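Local coordinates for solute-binding periplasmic protein of iron/siderophore ABC transporter (Yersinia pestis, PDB 6B2Y) that probably binds chelated iron or a related transition metal in the periplasm and delivers it to an ABC transporter for uptake, at residues E221-G225 / I309-I315; T172-R177 / Y192-Q197; I98-F103 / L372-S377; K215-F219 / G247-I251; W84-K90 / P110-T116. All blocks are in the same frame, centred on the assembly; numbering follows the deposited sequence.

Interaction 1 (E221-G225 / I309-I315)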
# COMPACT_ATOMS: atom_id res chain seq x y z
N GLU A 221 -7.79 11.78 3.62
CA GLU A 221 -6.66 12.69 3.48
C GLU A 221 -5.40 11.84 3.51
O GLU A 221 -4.99 11.36 4.57
CB GLU A 221 -6.66 13.74 4.58
CG GLU A 221 -5.67 14.84 4.30
CD GLU A 221 -5.53 15.82 5.44
OE1 GLU A 221 -4.61 16.66 5.37
OE2 GLU A 221 -6.32 15.74 6.39
N LEU A 222 -4.79 11.64 2.34
CA LEU A 222 -3.57 10.86 2.26
C LEU A 222 -2.37 11.64 2.80
O LEU A 222 -2.19 12.82 2.50
CB LEU A 222 -3.30 10.43 0.82
CG LEU A 222 -4.39 9.54 0.23
CD1 LEU A 222 -4.18 9.36 -1.29
CD2 LEU A 222 -4.38 8.18 0.94
N ARG A 223 -1.53 10.96 3.57
CA ARG A 223 -0.38 11.58 4.22
C ARG A 223 -0.78 12.85 4.95
O ARG A 223 -0.15 13.90 4.82
CB ARG A 223 0.74 11.84 3.22
CG ARG A 223 1.07 10.61 2.38
CD ARG A 223 2.07 10.92 1.27
NE ARG A 223 1.59 11.98 0.39
CZ ARG A 223 2.24 13.12 0.20
NH1 ARG A 223 1.74 14.04 -0.62
NH2 ARG A 223 3.39 13.35 0.83
N ALA A 224 -1.89 12.76 5.69
CA ALA A 224 -2.48 13.90 6.37
C ALA A 224 -1.47 14.62 7.24
O ALA A 224 -0.76 13.99 8.03
CB ALA A 224 -3.66 13.44 7.21
N GLY A 225 -1.42 15.94 7.10
CA GLY A 225 -0.60 16.77 7.95
C GLY A 225 0.88 16.76 7.61
O GLY A 225 1.64 17.46 8.28
N ILE A 309 -3.46 15.07 14.69
CA ILE A 309 -3.80 15.35 13.30
C ILE A 309 -5.22 15.90 13.21
O ILE A 309 -5.52 16.77 12.38
CB ILE A 309 -3.62 14.08 12.44
CG1 ILE A 309 -2.13 13.82 12.20
CG2 ILE A 309 -4.35 14.19 11.10
CD1 ILE A 309 -1.52 14.80 11.23
N LEU A 310 -6.12 15.41 14.06
CA LEU A 310 -7.50 15.88 14.06
C LEU A 310 -7.65 17.27 14.66
O LEU A 310 -8.72 17.86 14.54
CB LEU A 310 -8.39 14.90 14.83
CG LEU A 310 -8.53 13.46 14.31
CD1 LEU A 310 -9.39 12.66 15.26
CD2 LEU A 310 -9.12 13.48 12.93
N GLY A 311 -6.61 17.78 15.32
CA GLY A 311 -6.65 19.11 15.90
C GLY A 311 -6.15 20.23 15.01
O GLY A 311 -6.05 21.37 15.47
N ARG A 312 -5.83 19.94 13.75
CA ARG A 312 -5.37 20.97 12.84
C ARG A 312 -6.51 21.92 12.47
O ARG A 312 -7.69 21.56 12.53
CB ARG A 312 -4.80 20.35 11.55
CG ARG A 312 -3.45 19.66 11.70
CD ARG A 312 -3.07 18.95 10.40
NE ARG A 312 -4.00 17.87 10.09
CZ ARG A 312 -4.46 17.60 8.86
NH1 ARG A 312 -4.06 18.31 7.82
NH2 ARG A 312 -5.32 16.61 8.68
N LYS A 313 -6.14 23.13 12.08
CA LYS A 313 -7.13 24.12 11.68
C LYS A 313 -7.92 23.62 10.48
O LYS A 313 -7.42 22.86 9.65
CB LYS A 313 -6.47 25.45 11.35
CG LYS A 313 -5.63 26.03 12.48
CD LYS A 313 -5.26 27.49 12.22
CE LYS A 313 -5.94 28.45 13.22
NZ LYS A 313 -7.45 28.38 13.20
N GLY A 314 -9.18 24.07 10.39
CA GLY A 314 -10.06 23.69 9.30
C GLY A 314 -10.63 22.30 9.49
O GLY A 314 -11.84 22.13 9.61
N ILE A 315 -9.73 21.31 9.54
CA ILE A 315 -10.12 19.93 9.80
C ILE A 315 -10.92 19.82 11.10
O ILE A 315 -11.89 19.05 11.18
CB ILE A 315 -8.86 19.03 9.83
CG1 ILE A 315 -8.11 19.13 8.50
CG2 ILE A 315 -9.20 17.59 10.21
CD1 ILE A 315 -8.82 18.48 7.31
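Arg312, just past the end of helix 299-310, has more of its surface buried here than any other residue of the two segments, followed by Glu221 and Ile309. Its guanidinium meets the Glu221 carboxylate in a two-pronged salt bridge: NH2 of Arg312 donates to OE2 of Glu221 at 2.6 Å, nearly straight, and NH1 of Arg312 to OE1 of Glu221 at 3.0 Å. The third donor turns back on its own segment, NE of Arg312 reaching O of Ile309 at 3.0 Å, so the arginine bridges the C-terminal end of its helix and the acid. Glu221 ends strand 217-221 of the C-terminal sheet, in the two-lobed architecture of periplasmic binding proteins, and its OE2 is also hydrogen-bonded to the hydroxyl of Tyr276 on the adjacent strand. From Glu221 to Ala224 the chain makes a type II beta turn, which brings Ala224 and Gly225 round to the arginine and the helix end. Gly225 N lies over one face of the guanidinium, 3.6 Å from Arg312 NH1. Ile309 supplies the apolar half: its CG2 lies 4.0 Å from Ala224 CB, and its CD1 3.4 Å from Ala224 O and 3.9 Å from Gly225 CA. A beta carbon on Gly225 would collide with this same CD1. Ile315 CD1 approaches Glu221 OE2 to 3.8 Å, on the apolar flank of the ion pair.

Interaction 2 (T172-R177 / Y192-Q197)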
# COMPACT_ATOMS: atom_id res chain seq x y z
N THR A 172 -4.89 -5.36 -8.75
CA THR A 172 -4.13 -6.02 -7.69
C THR A 172 -3.93 -7.49 -8.00
O THR A 172 -2.81 -8.01 -7.91
CB THR A 172 -4.82 -5.86 -6.34
OG1 THR A 172 -4.86 -4.48 -5.97
CG2 THR A 172 -4.04 -6.63 -5.26
N LEU A 173 -5.02 -8.19 -8.37
CA LEU A 173 -4.93 -9.62 -8.63
C LEU A 173 -4.22 -9.92 -9.94
O LEU A 173 -3.34 -10.82 -9.95
CB LEU A 173 -6.33 -10.25 -8.57
CG LEU A 173 -6.96 -10.10 -7.19
CD1 LEU A 173 -8.33 -10.78 -7.16
CD2 LEU A 173 -6.02 -10.70 -6.13
N PRO A 174 -4.52 -9.25 -11.05
CA PRO A 174 -3.66 -9.42 -12.24
C PRO A 174 -2.19 -9.18 -11.95
O PRO A 174 -1.35 -9.91 -12.47
CB PRO A 174 -4.22 -8.39 -13.23
CG PRO A 174 -5.68 -8.32 -12.90
CD PRO A 174 -5.68 -8.39 -11.35
N SER A 175 -1.86 -8.16 -11.14
CA SER A 175 -0.44 -7.90 -10.87
C SER A 175 0.20 -9.07 -10.13
O SER A 175 1.36 -9.42 -10.39
CB SER A 175 -0.28 -6.63 -10.04
OG SER A 175 -0.60 -5.48 -10.80
N MET A 176 -0.54 -9.70 -9.21
CA MET A 176 0.03 -10.84 -8.50
C MET A 176 0.18 -12.05 -9.41
O MET A 176 1.16 -12.79 -9.30
CB MET A 176 -0.82 -11.21 -7.27
CG MET A 176 -0.79 -10.21 -6.11
SD MET A 176 0.89 -9.83 -5.54
CE MET A 176 1.44 -11.48 -5.10
N ARG A 177 -0.77 -12.29 -10.32
CA ARG A 177 -0.59 -13.40 -11.25
C ARG A 177 0.64 -13.16 -12.13
O ARG A 177 1.47 -14.06 -12.32
CB ARG A 177 -1.83 -13.60 -12.13
CG ARG A 177 -1.68 -14.80 -13.10
CD ARG A 177 -2.98 -15.13 -13.87
NE ARG A 177 -4.06 -15.48 -12.95
CZ ARG A 177 -5.03 -14.64 -12.59
NH1 ARG A 177 -5.08 -13.41 -13.09
NH2 ARG A 177 -5.95 -15.02 -11.72
N TYR A 192 -2.24 -16.71 -3.00
CA TYR A 192 -2.56 -15.38 -2.49
C TYR A 192 -3.82 -14.81 -3.16
O TYR A 192 -4.65 -14.18 -2.50
CB TYR A 192 -1.38 -14.42 -2.64
CG TYR A 192 -1.69 -13.14 -1.91
CD1 TYR A 192 -1.61 -13.08 -0.52
CD2 TYR A 192 -2.19 -12.03 -2.59
CE1 TYR A 192 -1.95 -11.94 0.16
CE2 TYR A 192 -2.54 -10.88 -1.91
CZ TYR A 192 -2.42 -10.84 -0.54
OH TYR A 192 -2.77 -9.70 0.14
N ILE A 193 -3.99 -15.04 -4.47
CA ILE A 193 -5.16 -14.51 -5.18
C ILE A 193 -6.44 -15.04 -4.54
O ILE A 193 -7.40 -14.29 -4.31
CB ILE A 193 -5.09 -14.87 -6.67
CG1 ILE A 193 -4.08 -13.97 -7.38
CG2 ILE A 193 -6.47 -14.81 -7.34
CD1 ILE A 193 -3.49 -14.64 -8.63
N ASN A 194 -6.46 -16.34 -4.23
CA ASN A 194 -7.61 -16.93 -3.57
C ASN A 194 -7.82 -16.35 -2.17
O ASN A 194 -8.95 -16.06 -1.78
CB ASN A 194 -7.43 -18.46 -3.51
CG ASN A 194 -7.76 -19.13 -4.83
OD1 ASN A 194 -8.49 -18.57 -5.63
ND2 ASN A 194 -7.22 -20.32 -5.07
N PHE A 195 -6.73 -16.18 -1.40
CA PHE A 195 -6.86 -15.60 -0.06
C PHE A 195 -7.39 -14.17 -0.12
O PHE A 195 -8.24 -13.77 0.67
CB PHE A 195 -5.50 -15.64 0.65
CG PHE A 195 -5.45 -14.84 1.93
CD1 PHE A 195 -5.85 -15.41 3.14
CD2 PHE A 195 -4.98 -13.53 1.93
CE1 PHE A 195 -5.79 -14.67 4.33
CE2 PHE A 195 -4.92 -12.79 3.11
CZ PHE A 195 -5.32 -13.36 4.32
N TYR A 196 -6.89 -13.39 -1.07
CA TYR A 196 -7.33 -12.01 -1.19
C TYR A 196 -8.79 -11.93 -1.62
O TYR A 196 -9.59 -11.21 -1.00
CB TYR A 196 -6.43 -11.32 -2.21
CG TYR A 196 -6.68 -9.85 -2.46
CD1 TYR A 196 -7.73 -9.44 -3.29
CD2 TYR A 196 -5.83 -8.89 -1.93
CE1 TYR A 196 -7.95 -8.11 -3.55
CE2 TYR A 196 -6.04 -7.56 -2.18
CZ TYR A 196 -7.10 -7.17 -3.00
OH TYR A 196 -7.31 -5.84 -3.26
N GLN A 197 -9.16 -12.66 -2.67
CA GLN A 197 -10.53 -12.58 -3.16
C GLN A 197 -11.52 -13.05 -2.10
O GLN A 197 -12.58 -12.44 -1.92
CB GLN A 197 -10.69 -13.41 -4.44
CG GLN A 197 -12.03 -13.14 -5.12
CD GLN A 197 -12.11 -11.74 -5.71
OE1 GLN A 197 -11.53 -11.47 -6.76
NE2 GLN A 197 -12.81 -10.84 -5.03
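Two consecutive helices, 168-182 and 186-207, form an antiparallel helical hairpin; the second is the long helix that leads from the N-terminal to the C-terminal lobe, as in other siderophore-binding periplasmic proteins. The short segments compared here run at 166° to each other, with axes 10.2 Å apart at closest approach. Their contact is apolar, and no hydrogen bond passes between the segments. Leu173 and Ile193, whose CA atoms are 6.0 Å apart, lie at its middle and have the largest buried areas: CD2 of Leu173 touches CG1 of Ile193 at 4.0 Å, and CB of Met176 lies 4.3 Å from the same CG1. Aromatic side chains extend this surface toward the protein interior. Tyr196 CD1 is 3.5 Å from Leu173 CD2 and its CE2 is 3.8 Å from Thr172 CG2, while Tyr192 CD2 packs at 4.2 Å on Met176 CG. The polar ends of these residues bond elsewhere: Tyr192 OH to Pro337 O, Tyr196 OH to Asn339 OD1, and Thr172 OG1 to Pro168 O one turn back. Tyr192 also meets Phe371 edge-to-face, so the hairpin packs against helix 360-371. Polar residues border the apolar strip. Gln197, whose NE2 is bonded to Asp201, brings OE1 within 3.3 Å of Leu173 CD1, and Arg177 folds over the isoleucine, with Ile193 CD1 over one face of its guanidinium, 4.0 Å from Arg177 NH2.

Interaction 3 (I98-F103 / L372-S377). With NA (sodium ion), chain C.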
# COMPACT_ATOMS: atom_id res chain seq x y z
N ILE A 98 12.00 -4.83 11.29
CA ILE A 98 11.52 -6.15 11.67
C ILE A 98 12.20 -7.22 10.84
O ILE A 98 12.56 -8.29 11.36
CB ILE A 98 9.99 -6.21 11.55
CG1 ILE A 98 9.34 -5.18 12.47
CG2 ILE A 98 9.49 -7.64 11.83
CD1 ILE A 98 9.45 -5.52 13.95
N TYR A 99 12.39 -6.96 9.54
CA TYR A 99 13.11 -7.89 8.68
C TYR A 99 14.59 -7.98 9.06
O TYR A 99 15.18 -9.06 9.05
CB TYR A 99 12.96 -7.49 7.22
CG TYR A 99 11.69 -8.03 6.61
CD1 TYR A 99 10.49 -7.33 6.71
CD2 TYR A 99 11.68 -9.26 5.97
CE1 TYR A 99 9.31 -7.85 6.15
CE2 TYR A 99 10.52 -9.78 5.42
CZ TYR A 99 9.34 -9.07 5.51
OH TYR A 99 8.19 -9.62 4.97
N LYS A 100 15.20 -6.84 9.38
CA LYS A 100 16.62 -6.83 9.75
C LYS A 100 16.88 -7.70 10.97
O LYS A 100 17.89 -8.41 11.04
CB LYS A 100 17.08 -5.40 10.00
CG LYS A 100 18.55 -5.27 10.39
CD LYS A 100 18.97 -3.80 10.46
CE LYS A 100 20.48 -3.69 10.72
NZ LYS A 100 20.87 -2.30 11.08
N ALA A 101 15.96 -7.66 11.94
CA ALA A 101 16.12 -8.44 13.17
C ALA A 101 16.22 -9.93 12.86
O ALA A 101 17.03 -10.64 13.46
CB ALA A 101 14.97 -8.16 14.12
N LYS A 102 15.42 -10.40 11.91
CA LYS A 102 15.41 -11.81 11.53
C LYS A 102 16.39 -12.14 10.42
O LYS A 102 16.87 -13.28 10.34
CB LYS A 102 14.00 -12.20 11.09
CG LYS A 102 13.75 -13.69 11.01
CD LYS A 102 12.27 -13.97 11.18
CE LYS A 102 12.02 -15.45 11.37
NZ LYS A 102 12.89 -16.23 10.46
N PHE A 103 16.72 -11.18 9.56
CA PHE A 103 17.55 -11.40 8.38
C PHE A 103 18.61 -10.31 8.32
O PHE A 103 18.45 -9.30 7.64
CB PHE A 103 16.71 -11.41 7.10
CG PHE A 103 15.64 -12.46 7.08
CD1 PHE A 103 15.92 -13.73 6.58
CD2 PHE A 103 14.37 -12.19 7.55
CE1 PHE A 103 14.95 -14.71 6.56
CE2 PHE A 103 13.38 -13.16 7.53
CZ PHE A 103 13.67 -14.43 7.04
N LEU A 372 4.27 -15.14 4.85
CA LEU A 372 5.44 -14.36 5.21
C LEU A 372 6.34 -15.11 6.19
O LEU A 372 5.97 -16.14 6.75
CB LEU A 372 5.01 -13.01 5.79
CG LEU A 372 4.15 -12.16 4.83
CD1 LEU A 372 3.83 -10.85 5.52
CD2 LEU A 372 4.88 -11.92 3.51
N ALA A 373 7.54 -14.56 6.39
CA ALA A 373 8.56 -15.14 7.26
C ALA A 373 8.78 -14.34 8.54
O ALA A 373 9.69 -14.68 9.31
CB ALA A 373 9.88 -15.26 6.49
N VAL A 374 8.00 -13.29 8.77
CA VAL A 374 8.09 -12.49 9.99
C VAL A 374 6.75 -12.55 10.71
O VAL A 374 5.71 -12.87 10.12
CB VAL A 374 8.49 -11.02 9.71
CG1 VAL A 374 9.90 -10.94 9.20
CG2 VAL A 374 7.54 -10.38 8.70
N GLU A 375 6.79 -12.24 12.00
CA GLU A 375 5.57 -12.16 12.78
C GLU A 375 4.90 -10.80 12.59
O GLU A 375 5.59 -9.77 12.45
CB GLU A 375 5.86 -12.36 14.27
CG GLU A 375 5.01 -13.43 14.92
CD GLU A 375 5.09 -14.74 14.16
OE1 GLU A 375 4.03 -15.26 13.76
OE2 GLU A 375 6.21 -15.25 13.96
N PRO A 376 3.57 -10.75 12.59
CA PRO A 376 2.89 -9.46 12.61
C PRO A 376 3.23 -8.70 13.88
O PRO A 376 3.44 -9.28 14.95
CB PRO A 376 1.40 -9.83 12.54
CG PRO A 376 1.33 -11.26 12.94
CD PRO A 376 2.63 -11.88 12.54
N SER A 377 3.30 -7.38 13.75
CA SER A 377 3.56 -6.53 14.90
C SER A 377 3.06 -5.14 14.56
O SER A 377 2.84 -4.80 13.40
CB SER A 377 5.05 -6.50 15.25
OG SER A 377 5.81 -6.06 14.14
NA NA C . 6.35 -7.82 4.94
O HOH W 1 8.30 -12.52 4.79
O HOH W 2 5.59 -6.58 7.43
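A sodium ion sits beside this contact, bound by the phenol oxygen of Tyr99 at 2.6 Å and by a water at 2.9 Å. The tyrosine belongs to helix 93-102 of the N-terminal lobe, and the facing residues 372-377 form the irregular connection from helix 360-371 to the last strand, 381-383, in the sheet of the other lobe; the contact thus joins a helix of the N-terminal lobe to chain leading into the C-terminal sheet, consistent with a crossing between lobes of the binding-protein fold. Val374 has the largest buried area. Its CG1 lies over the Tyr99 ring, 4.0 Å from the centroid and 10° off the normal, a CH-pi contact, while its CB meets Ile98 CG2 at 4.1 Å. Ala373 and Val374 reach the edge of the Phe103 ring, with Ala373 CB 3.9 Å from Phe103 CZ. Phe66 packs edge-to-face with Tyr99. At one margin Ile98 CD1 approaches Ser377 OG, whose hydrogen bond goes to Ala295 O; at another, Lys102 CE lies 3.2 Å from Ala373 O. No direct hydrogen bond links the segments, but a second water does: it donates to Tyr99 OH at 2.9 Å and accepts from Ala373 N at 2.7 Å.

Interaction 4 (K215-F219 / G247-I251)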
# COMPACT_ATOMS: atom_id res chain seq x y z
N LYS A 215 -25.27 5.06 1.77
CA LYS A 215 -23.81 4.98 1.94
C LYS A 215 -23.26 6.26 2.57
O LYS A 215 -23.60 7.37 2.13
CB LYS A 215 -23.14 4.76 0.60
CG LYS A 215 -23.45 3.42 0.00
CD LYS A 215 -22.73 3.20 -1.31
CE LYS A 215 -23.04 1.81 -1.85
NZ LYS A 215 -22.25 1.54 -3.09
N PRO A 216 -22.39 6.13 3.57
CA PRO A 216 -21.79 7.33 4.17
C PRO A 216 -20.83 8.01 3.20
O PRO A 216 -20.12 7.35 2.44
CB PRO A 216 -21.04 6.78 5.38
CG PRO A 216 -20.65 5.39 4.94
CD PRO A 216 -21.82 4.90 4.12
N SER A 217 -20.82 9.34 3.22
CA SER A 217 -19.84 10.08 2.44
C SER A 217 -18.51 10.04 3.18
O SER A 217 -18.48 10.04 4.42
CB SER A 217 -20.29 11.52 2.20
OG SER A 217 -20.57 12.19 3.41
N VAL A 218 -17.43 9.96 2.43
CA VAL A 218 -16.11 9.68 3.00
C VAL A 218 -15.10 10.61 2.35
O VAL A 218 -15.07 10.75 1.12
CB VAL A 218 -15.68 8.22 2.76
CG1 VAL A 218 -14.27 7.97 3.38
CG2 VAL A 218 -16.70 7.23 3.31
N PHE A 219 -14.23 11.19 3.16
CA PHE A 219 -13.05 11.88 2.66
C PHE A 219 -11.81 11.22 3.26
O PHE A 219 -11.73 11.07 4.48
CB PHE A 219 -13.04 13.37 3.00
CG PHE A 219 -11.83 14.08 2.48
CD1 PHE A 219 -11.67 14.29 1.11
CD2 PHE A 219 -10.82 14.51 3.34
CE1 PHE A 219 -10.54 14.92 0.61
CE2 PHE A 219 -9.69 15.15 2.83
CZ PHE A 219 -9.56 15.35 1.48
N GLY A 247 -18.27 0.12 0.53
CA GLY A 247 -19.61 0.66 0.60
C GLY A 247 -19.71 2.11 1.01
O GLY A 247 -20.78 2.54 1.46
N GLY A 248 -18.64 2.88 0.88
CA GLY A 248 -18.68 4.31 1.12
C GLY A 248 -18.82 5.10 -0.16
O GLY A 248 -18.68 4.58 -1.27
N ASN A 249 -19.07 6.39 0.00
CA ASN A 249 -19.18 7.33 -1.11
C ASN A 249 -18.03 8.33 -1.00
O ASN A 249 -18.09 9.26 -0.20
CB ASN A 249 -20.55 8.01 -1.08
CG ASN A 249 -20.63 9.23 -1.97
OD1 ASN A 249 -19.95 9.30 -3.00
ND2 ASN A 249 -21.48 10.19 -1.60
N ASN A 250 -17.00 8.13 -1.82
CA ASN A 250 -15.80 8.98 -1.84
C ASN A 250 -16.14 10.37 -2.38
O ASN A 250 -16.37 10.54 -3.58
CB ASN A 250 -14.71 8.32 -2.68
CG ASN A 250 -13.47 9.18 -2.82
OD1 ASN A 250 -13.29 10.16 -2.09
ND2 ASN A 250 -12.60 8.82 -3.77
N ILE A 251 -16.14 11.38 -1.49
CA ILE A 251 -16.49 12.74 -1.89
C ILE A 251 -15.51 13.31 -2.91
O ILE A 251 -15.82 14.30 -3.58
CB ILE A 251 -16.59 13.69 -0.67
CG1 ILE A 251 -15.20 13.91 -0.05
CG2 ILE A 251 -17.58 13.13 0.35
CD1 ILE A 251 -14.99 15.27 0.62
O HOH W 3 -19.63 2.26 -2.46
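Parallel beta pairing at the edge of the C-terminal mixed sheet joins strand 217-221 to the short strand 249-250. Ser217 pairs with Asn249 and Val218 with Asn250, at CA-CA distances of 4.5 and 4.9 Å. Three backbone hydrogen bonds hold the register: Asn249 N to Pro216 O at 2.8 Å, Val218 N to Asn249 O at 2.8 Å, and Ile251 N to Val218 O at 2.9 Å. Two CA-H...O contacts add to them, Ser217 CA to Asn249 O at 3.3 Å and Asn250 CA to Val218 O at 3.5 Å. Beyond the ladder, Ile251 CD1 packs on Phe219 CD1 at 3.5 Å. At the opposite end Lys215 lies along the incoming loop, its CG 3.2 Å from Gly247 O; a water accepts from Lys215 NZ and donates to Gly248 O, both at 2.8 Å, while the ammonium also forms a salt bridge with Glu212. Gly247, with positive phi, is the C-prime residue of the Schellman motif that ends helix 239-245, and Gly248 passes so near Val218 that a beta carbon there would strike its CG2. Strand 249-250 is the outermost on this side of the sheet. On its other side strand 217-221 pairs with strand 275-280; Ile243 of helix 239-245 touches Val218 and Asn250, and helix 265-271 meets Phe219 and Ile251.

Interaction 5 (W84-K90 / P110-T116)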
# COMPACT_ATOMS: atom_id res chain seq x y z
N TRP A 84 17.57 -2.78 -4.56
CA TRP A 84 16.25 -2.18 -4.53
C TRP A 84 16.36 -0.68 -4.41
O TRP A 84 17.29 -0.14 -3.80
CB TRP A 84 15.36 -2.73 -3.40
CG TRP A 84 15.94 -2.79 -2.00
CD1 TRP A 84 16.99 -2.05 -1.48
CD2 TRP A 84 15.50 -3.64 -0.92
NE1 TRP A 84 17.20 -2.39 -0.17
CE2 TRP A 84 16.31 -3.37 0.20
CE3 TRP A 84 14.48 -4.61 -0.80
CZ2 TRP A 84 16.14 -4.03 1.42
CZ3 TRP A 84 14.33 -5.27 0.41
CH2 TRP A 84 15.16 -4.98 1.51
N GLN A 85 15.38 -0.01 -5.01
CA GLN A 85 15.21 1.43 -4.84
C GLN A 85 14.97 1.75 -3.36
O GLN A 85 14.49 0.92 -2.59
CB GLN A 85 14.04 1.89 -5.72
CG GLN A 85 13.88 3.37 -5.86
CD GLN A 85 12.95 3.92 -4.81
OE1 GLN A 85 12.24 3.15 -4.14
NE2 GLN A 85 12.95 5.23 -4.64
N GLY A 86 15.31 2.98 -2.97
CA GLY A 86 15.45 3.31 -1.56
C GLY A 86 14.16 3.46 -0.78
O GLY A 86 14.23 3.64 0.44
N ASP A 87 12.99 3.38 -1.42
CA ASP A 87 11.75 3.69 -0.72
C ASP A 87 11.46 2.73 0.44
O ASP A 87 10.80 3.12 1.41
CB ASP A 87 10.56 3.65 -1.68
CG ASP A 87 10.46 4.89 -2.55
OD1 ASP A 87 11.28 5.82 -2.39
OD2 ASP A 87 9.54 4.92 -3.40
N PHE A 88 11.87 1.47 0.34
CA PHE A 88 11.53 0.54 1.41
C PHE A 88 12.29 0.89 2.69
O PHE A 88 11.69 1.05 3.76
CB PHE A 88 11.81 -0.90 0.99
CG PHE A 88 11.53 -1.91 2.07
CD1 PHE A 88 10.27 -2.01 2.64
CD2 PHE A 88 12.53 -2.78 2.51
CE1 PHE A 88 10.00 -2.94 3.63
CE2 PHE A 88 12.27 -3.71 3.50
CZ PHE A 88 11.01 -3.79 4.06
N ARG A 89 13.61 1.03 2.59
CA ARG A 89 14.37 1.34 3.81
C ARG A 89 14.07 2.75 4.32
O ARG A 89 13.97 2.97 5.53
CB ARG A 89 15.87 1.19 3.56
CG ARG A 89 16.68 1.32 4.84
CD ARG A 89 18.16 1.33 4.55
NE ARG A 89 18.65 2.63 4.13
CZ ARG A 89 19.77 2.83 3.44
NH1 ARG A 89 20.51 1.78 3.05
NH2 ARG A 89 20.14 4.05 3.10
N LYS A 90 13.93 3.71 3.41
CA LYS A 90 13.85 5.11 3.80
C LYS A 90 12.44 5.53 4.19
O LYS A 90 12.26 6.33 5.13
CB LYS A 90 14.36 5.99 2.66
CG LYS A 90 14.59 7.42 3.11
CD LYS A 90 14.23 8.42 2.02
CE LYS A 90 14.45 9.84 2.50
NZ LYS A 90 15.75 10.40 2.05
N PRO A 110 22.19 -3.80 -2.08
CA PRO A 110 22.54 -2.44 -2.51
C PRO A 110 21.30 -1.62 -2.84
O PRO A 110 20.28 -2.14 -3.31
CB PRO A 110 23.38 -2.66 -3.77
CG PRO A 110 23.72 -4.13 -3.79
CD PRO A 110 22.67 -4.83 -3.01
N LEU A 111 21.41 -0.31 -2.59
CA LEU A 111 20.33 0.63 -2.89
C LEU A 111 20.62 1.33 -4.20
O LEU A 111 21.77 1.67 -4.49
CB LEU A 111 20.17 1.66 -1.77
CG LEU A 111 19.19 1.26 -0.68
CD1 LEU A 111 19.84 0.26 0.28
CD2 LEU A 111 18.70 2.49 0.05
N ILE A 112 19.57 1.54 -4.99
CA ILE A 112 19.67 2.20 -6.29
C ILE A 112 18.67 3.35 -6.32
O ILE A 112 17.62 3.30 -5.66
CB ILE A 112 19.40 1.20 -7.44
CG1 ILE A 112 17.92 0.83 -7.47
CG2 ILE A 112 20.23 -0.06 -7.26
CD1 ILE A 112 17.59 -0.36 -8.33
N GLY A 113 19.00 4.41 -7.06
CA GLY A 113 18.02 5.44 -7.38
C GLY A 113 18.25 6.81 -6.78
O GLY A 113 17.49 7.73 -7.10
N ASN A 114 19.24 6.97 -5.90
CA ASN A 114 19.73 8.28 -5.44
C ASN A 114 18.73 9.01 -4.53
O ASN A 114 18.59 10.23 -4.61
CB ASN A 114 20.12 9.17 -6.62
CG ASN A 114 21.07 10.30 -6.22
OD1 ASN A 114 22.00 10.10 -5.44
ND2 ASN A 114 20.82 11.50 -6.75
N THR A 115 18.04 8.27 -3.66
CA THR A 115 17.15 8.89 -2.68
C THR A 115 17.62 8.66 -1.25
O THR A 115 16.89 9.01 -0.31
CB THR A 115 15.71 8.40 -2.84
OG1 THR A 115 15.61 7.03 -2.43
CG2 THR A 115 15.26 8.53 -4.29
N THR A 116 18.79 8.08 -1.06
CA THR A 116 19.34 7.87 0.28
C THR A 116 20.81 8.29 0.33
O THR A 116 21.42 8.55 -0.71
CB THR A 116 19.22 6.40 0.73
OG1 THR A 116 20.01 5.57 -0.13
CG2 THR A 116 17.77 5.95 0.68
O HOH W 4 14.59 6.94 -7.18
O HOH W 5 16.24 4.99 -4.09
O HOH W 6 12.82 7.11 -1.02
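Trp84, near the end of strand 81-85, joins the edge strand 111-112 through two backbone bonds: its N donates to Pro110 O, and its O accepts from Ile112 N, both at 3.1 Å. This is parallel pairing at the margin of the N-terminal lobe's sheet. The indole meets Leu111 with its edge, Trp84 NE1 lying 3.8 Å from Leu111 CD1. Gln85 brings its CA within 3.2 Å of Ile112 O and turns its side chain to the coming helix: OE1 of Gln85 accepts from Asp87 N at 2.8 Å, a capping bond, and NE2 of Gln85 donates to Asp87 OD1 at 2.9 Å. Gly86 passes so close that a beta carbon would clash with Thr115 OG1 and Thr116 CG2. Its N donates to a water at 2.5 Å that also bonds Ile112 O and Thr115 OG1, each at 2.7 Å. A second water joins Asp87 OD1 to Thr115 OG1, and Asp87 OD2 forms a salt bridge with Arg64. Arg89 lays one guanidinium face over Leu111 CD2, its NH2 bonded to Ser119. Lys90 closes the segment, its NZ donating to Thr115 O at 3.0 Å. Backbone bonds thus join the strands, whereas beyond them one direct lysine bond and bridging waters make a polar junction around Gly86 and Thr115, beside an apolar patch of Trp84 and Leu111.

How the interactions relate
Interactions 1 and 4 belong to the C-terminal lobe and interaction 5 to the N-terminal, while 2 and 3 involve chain that passes between them. Interactions 1 and 4 share strand 217-221, their centres 18 Å apart, and their segments alternate along the chain. Interaction 5 lies 36 Å from interaction 4 between centres, across the chain's centre. Helix 93-102 lies between the segments of interaction 5 and carries half of interaction 3; the two contacts come within about 4 Å at their nearest atoms. Interactions 2 and 3 come within about 8 Å at theirs. Interaction 3 binds a sodium ion; side chains of Tyr192 and Trp84 lie about 10 Å, and Lys215 about 8 Å, from a sodium ion.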